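Local structure of tRNA (cytosine(72)-C(5))-methyltransferase (Pyrococcus horikoshii, 5ZVG) at residues A[226-231]-A[253-258]. The protein transfers a methyl group from S-adenosylmethionine to the C5 position of cytosine 72 in several tRNAs. Residues are numbered along the deposited sequence; the frame is centred on the assembly and turned at random.
Sequences IAIDKS and VQMDAR. With SAM (S-adenosylmethionine), chain C.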
ATOM      1  N   ILE A 226       0.157  21.323   1.370  1.00 40.38           N
ATOM      2  CA  ILE A 226      -1.231  21.268   1.799  1.00 37.32           C
ATOM      3  C   ILE A 226      -1.743  19.859   1.593  1.00 34.87           C
ATOM      4  O   ILE A 226      -1.704  19.342   0.479  1.00 36.97           O
ATOM      5  CB  ILE A 226      -2.111  22.267   1.028  1.00 36.59           C
ATOM      6  CG1 ILE A 226      -1.566  23.683   1.189  1.00 31.93           C
ATOM      7  CG2 ILE A 226      -3.550  22.196   1.511  1.00 37.31           C
ATOM      8  CD1 ILE A 226      -2.314  24.701   0.390  1.00 37.51           C
ATOM      9  N   ALA A 227      -2.216  19.238   2.664  1.00 33.17           N
ATOM     10  CA  ALA A 227      -2.646  17.849   2.603  1.00 33.15           C
ATOM     11  C   ALA A 227      -4.116  17.700   2.977  1.00 42.27           C
ATOM     12  O   ALA A 227      -4.534  18.067   4.073  1.00 40.47           O
ATOM     13  CB  ALA A 227      -1.782  16.991   3.501  1.00 35.32           C
ATOM     14  N   ILE A 228      -4.890  17.150   2.048  1.00 42.95           N
ATOM     15  CA  ILE A 228      -6.337  17.073   2.170  1.00 37.90           C
ATOM     16  C   ILE A 228      -6.813  15.644   2.387  1.00 33.55           C
ATOM     17  O   ILE A 228      -6.330  14.724   1.732  1.00 40.83           O
ATOM     18  CB  ILE A 228      -7.013  17.626   0.907  1.00 43.88           C
ATOM     19  CG1 ILE A 228      -6.576  19.068   0.666  1.00 38.20           C
ATOM     20  CG2 ILE A 228      -8.520  17.499   1.004  1.00 45.34           C
ATOM     21  CD1 ILE A 228      -7.110  19.657  -0.591  1.00 34.33           C
ATOM     22  N   ASP A 229      -7.737  15.451   3.321  1.00 35.69           N
ATOM     23  CA  ASP A 229      -8.458  14.185   3.416  1.00 40.79           C
ATOM     24  C   ASP A 229      -9.834  14.384   4.039  1.00 43.95           C
ATOM     25  O   ASP A 229     -10.036  15.292   4.840  1.00 52.03           O
ATOM     26  CB  ASP A 229      -7.663  13.148   4.212  1.00 41.05           C
ATOM     27  CG  ASP A 229      -7.951  11.727   3.759  1.00 44.29           C
ATOM     28  OD1 ASP A 229      -8.979  11.155   4.185  1.00 42.46           O
ATOM     29  OD2 ASP A 229      -7.153  11.179   2.970  1.00 46.08           O
ATOM     30  N   LYS A 230     -10.775  13.524   3.669  1.00 44.20           N
ATOM     31  CA  LYS A 230     -12.133  13.613   4.182  1.00 47.86           C
ATOM     32  C   LYS A 230     -12.245  12.967   5.564  1.00 49.82           C
ATOM     33  O   LYS A 230     -13.031  13.409   6.402  1.00 55.73           O
ATOM     34  CB  LYS A 230     -13.113  12.949   3.211  1.00 46.16           C
ATOM     35  CG  LYS A 230     -14.578  13.122   3.589  1.00 58.35           C
ATOM     36  CD  LYS A 230     -15.492  12.399   2.614  1.00 60.92           C
ATOM     37  CE  LYS A 230     -15.333  10.888   2.746  1.00 55.32           C
ATOM     38  NZ  LYS A 230     -16.464  10.143   2.129  1.00 60.79           N
ATOM     39  N   SER A 231     -11.446  11.928   5.797  1.00 49.40           N
ATOM     40  CA  SER A 231     -11.522  11.152   7.034  1.00 51.42           C
ATOM     41  C   SER A 231     -10.763  11.807   8.186  1.00 53.42           C
ATOM     42  O   SER A 231      -9.564  12.068   8.087  1.00 51.59           O
ATOM     43  CB  SER A 231     -10.985   9.736   6.802  1.00 46.46           C
ATOM     44  OG  SER A 231     -11.146   8.935   7.958  1.00 48.18           O
ATOM     45  N   VAL A 253      -5.746  19.954   6.046  1.00 43.62           N
ATOM     46  CA  VAL A 253      -7.088  20.491   5.875  1.00 41.21           C
ATOM     47  C   VAL A 253      -8.063  19.341   5.634  1.00 44.27           C
ATOM     48  O   VAL A 253      -7.859  18.506   4.752  1.00 46.57           O
ATOM     49  CB  VAL A 253      -7.165  21.525   4.725  1.00 46.96           C
ATOM     50  CG1 VAL A 253      -6.481  22.821   5.128  1.00 51.37           C
ATOM     51  CG2 VAL A 253      -6.531  20.988   3.474  1.00 50.78           C
ATOM     52  N   GLN A 254      -9.102  19.279   6.457  1.00 42.38           N
ATOM     53  CA  GLN A 254     -10.163  18.302   6.283  1.00 44.71           C
ATOM     54  C   GLN A 254     -11.268  18.839   5.379  1.00 51.22           C
ATOM     55  O   GLN A 254     -11.775  19.938   5.610  1.00 55.36           O
ATOM     56  CB  GLN A 254     -10.738  17.909   7.640  1.00 42.59           C
ATOM     57  CG  GLN A 254     -11.738  16.781   7.573  1.00 47.90           C
ATOM     58  CD  GLN A 254     -12.314  16.456   8.928  1.00 56.18           C
ATOM     59  OE1 GLN A 254     -11.916  17.041   9.935  1.00 62.25           O
ATOM     60  NE2 GLN A 254     -13.259  15.523   8.964  1.00 58.32           N
ATOM     61  N   MET A 255     -11.654  18.043   4.381  1.00 46.82           N
ATOM     62  CA  MET A 255     -12.650  18.445   3.383  1.00 50.63           C
ATOM     63  C   MET A 255     -12.813  17.390   2.296  1.00 47.79           C
ATOM     64  O   MET A 255     -11.932  16.558   2.090  1.00 44.16           O
ATOM     65  CB  MET A 255     -12.269  19.778   2.719  1.00 38.98           C
ATOM     66  CG  MET A 255     -11.134  19.658   1.716  1.00 42.39           C
ATOM     67  SD  MET A 255     -10.717  21.172   0.828  1.00 46.69           S
ATOM     68  CE  MET A 255     -12.214  21.433  -0.132  1.00 39.05           C
ATOM     69  N   ASP A 256     -13.947  17.438   1.605  1.00 49.35           N
ATOM     70  CA  ASP A 256     -14.153  16.654   0.395  1.00 42.65           C
ATOM     71  C   ASP A 256     -13.331  17.285  -0.728  1.00 45.15           C
ATOM     72  O   ASP A 256     -13.647  18.380  -1.198  1.00 40.79           O
ATOM     73  CB  ASP A 256     -15.645  16.603   0.040  1.00 39.44           C
ATOM     74  CG  ASP A 256     -15.925  15.882  -1.269  1.00 46.38           C
ATOM     75  OD1 ASP A 256     -15.006  15.263  -1.846  1.00 49.98           O
ATOM     76  OD2 ASP A 256     -17.084  15.943  -1.728  1.00 55.07           O
ATOM     77  N   ALA A 257     -12.283  16.584  -1.156  1.00 40.14           N
ATOM     78  CA  ALA A 257     -11.326  17.118  -2.127  1.00 40.46           C
ATOM     79  C   ALA A 257     -11.938  17.363  -3.505  1.00 38.98           C
ATOM     80  O   ALA A 257     -11.336  18.026  -4.353  1.00 30.51           O
ATOM     81  CB  ALA A 257     -10.135  16.194  -2.244  1.00 39.39           C
ATOM     82  N   ARG A 258     -13.129  16.822  -3.736  1.00 39.59           N
ATOM     83  CA  ARG A 258     -13.816  17.052  -5.001  1.00 46.99           C
ATOM     84  C   ARG A 258     -14.255  18.507  -5.119  1.00 41.65           C
ATOM     85  O   ARG A 258     -14.543  18.993  -6.214  1.00 36.44           O
ATOM     86  CB  ARG A 258     -15.014  16.114  -5.140  1.00 38.14           C
ATOM     87  CG  ARG A 258     -14.618  14.659  -5.302  1.00 34.76           C
ATOM     88  CD  ARG A 258     -15.829  13.755  -5.241  1.00 38.28           C
ATOM     89  NE  ARG A 258     -16.544  13.930  -3.985  1.00 31.92           N
ATOM     90  CZ  ARG A 258     -17.688  13.329  -3.691  1.00 32.69           C
ATOM     91  NH1 ARG A 258     -18.270  13.553  -2.522  1.00 47.20           N
ATOM     92  NH2 ARG A 258     -18.246  12.501  -4.562  1.00 36.26           N
TER
HETATM   93  N   SAM C 401      -1.776   8.837  -0.676  1.00 34.25           N
HETATM   94  CA  SAM C 401      -1.991   8.378   0.694  1.00 36.38           C
HETATM   95  C   SAM C 401      -0.700   7.885   1.346  1.00 34.28           C
HETATM   96  O   SAM C 401      -0.688   7.512   2.521  1.00 30.05           O
HETATM   97  OXT SAM C 401       0.360   7.852   0.720  1.00 37.67           O
HETATM   98  CB  SAM C 401      -3.088   7.316   0.756  1.00 31.89           C
HETATM   99  CG  SAM C 401      -4.410   7.738   0.113  1.00 39.22           C
HETATM  100  SD  SAM C 401      -5.665   6.433   0.139  1.00 43.12           S
HETATM  101  CE  SAM C 401      -5.279   5.617  -1.430  1.00 45.24           C
HETATM  102  C5' SAM C 401      -7.165   7.347  -0.302  1.00 44.84           C
HETATM  103  C4' SAM C 401      -7.559   8.407   0.724  1.00 42.87           C
HETATM  104  O4' SAM C 401      -8.474   9.313   0.140  1.00 43.76           O
HETATM  105  C3' SAM C 401      -8.246   7.822   1.951  1.00 41.72           C
HETATM  106  O3' SAM C 401      -7.485   8.140   3.090  1.00 36.20           O
HETATM  107  C2' SAM C 401      -9.586   8.522   2.047  1.00 34.33           C
HETATM  108  O2' SAM C 401      -9.793   8.993   3.356  1.00 39.26           O
HETATM  109  C1' SAM C 401      -9.442   9.695   1.097  1.00 39.43           C
HETATM  110  N9  SAM C 401     -10.702  10.082   0.434  1.00 43.37           N
HETATM  111  C8  SAM C 401     -11.668   9.269  -0.101  1.00 39.91           C
HETATM  112  N7  SAM C 401     -12.646  10.052  -0.615  1.00 37.36           N
HETATM  113  C5  SAM C 401     -12.316  11.350  -0.418  1.00 37.73           C
HETATM  114  C6  SAM C 401     -12.945  12.546  -0.739  1.00 40.34           C
HETATM  115  N6  SAM C 401     -14.117  12.551  -1.370  1.00 39.50           N
HETATM  116  N1  SAM C 401     -12.342  13.740  -0.398  1.00 44.15           N
HETATM  117  C2  SAM C 401     -11.128  13.744   0.254  1.00 39.91           C
HETATM  118  N3  SAM C 401     -10.509  12.554   0.569  1.00 34.54           N
HETATM  119  C4  SAM C 401     -11.095  11.378   0.240  1.00 41.35           C
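I228 and V253 pair side by side where strands 225-229 and 250-254 run parallel, joined by helix 232-245 in a beta-alpha-beta unit of the class I methyltransferase fold. Packing is tight on the face that carries I228. I228 CG1 lies 3.4 Å from V253 CG2. A chi1 of -58° sets I228 CG1 beside the backbone N and puts CG2 anti to it, where CG2 meets M255 CG and, farther on, A257 CB. V253 N bonds to A227 O and M255 N to D229 O. The solvent side, at Q254 and K230, is looser: exposed Q254 gives K230 O a weak bond through NE2 (3.3 Å), and K230 is exposed too.

The C-terminal end of strand 225-229 and the turn after strand 250-254 hold S-adenosylmethionine. D229 takes the ribose, with O2' donating to OD1. D256 and A257 read the adenine edge: the adenine N6 donates to D256 OD1, and A257 N donates to N1 of S-adenosylmethionine (2.9 Å). Replacing D256 with an alanine would probably leave N6 without this acceptor and the R258 guanidinium without its carboxylate mate. R258 holds D256 side-on: R258 NE uses the syn lone pair of D256 OD1, and R258 NH1 meets D256 OD2 at 2.8 Å.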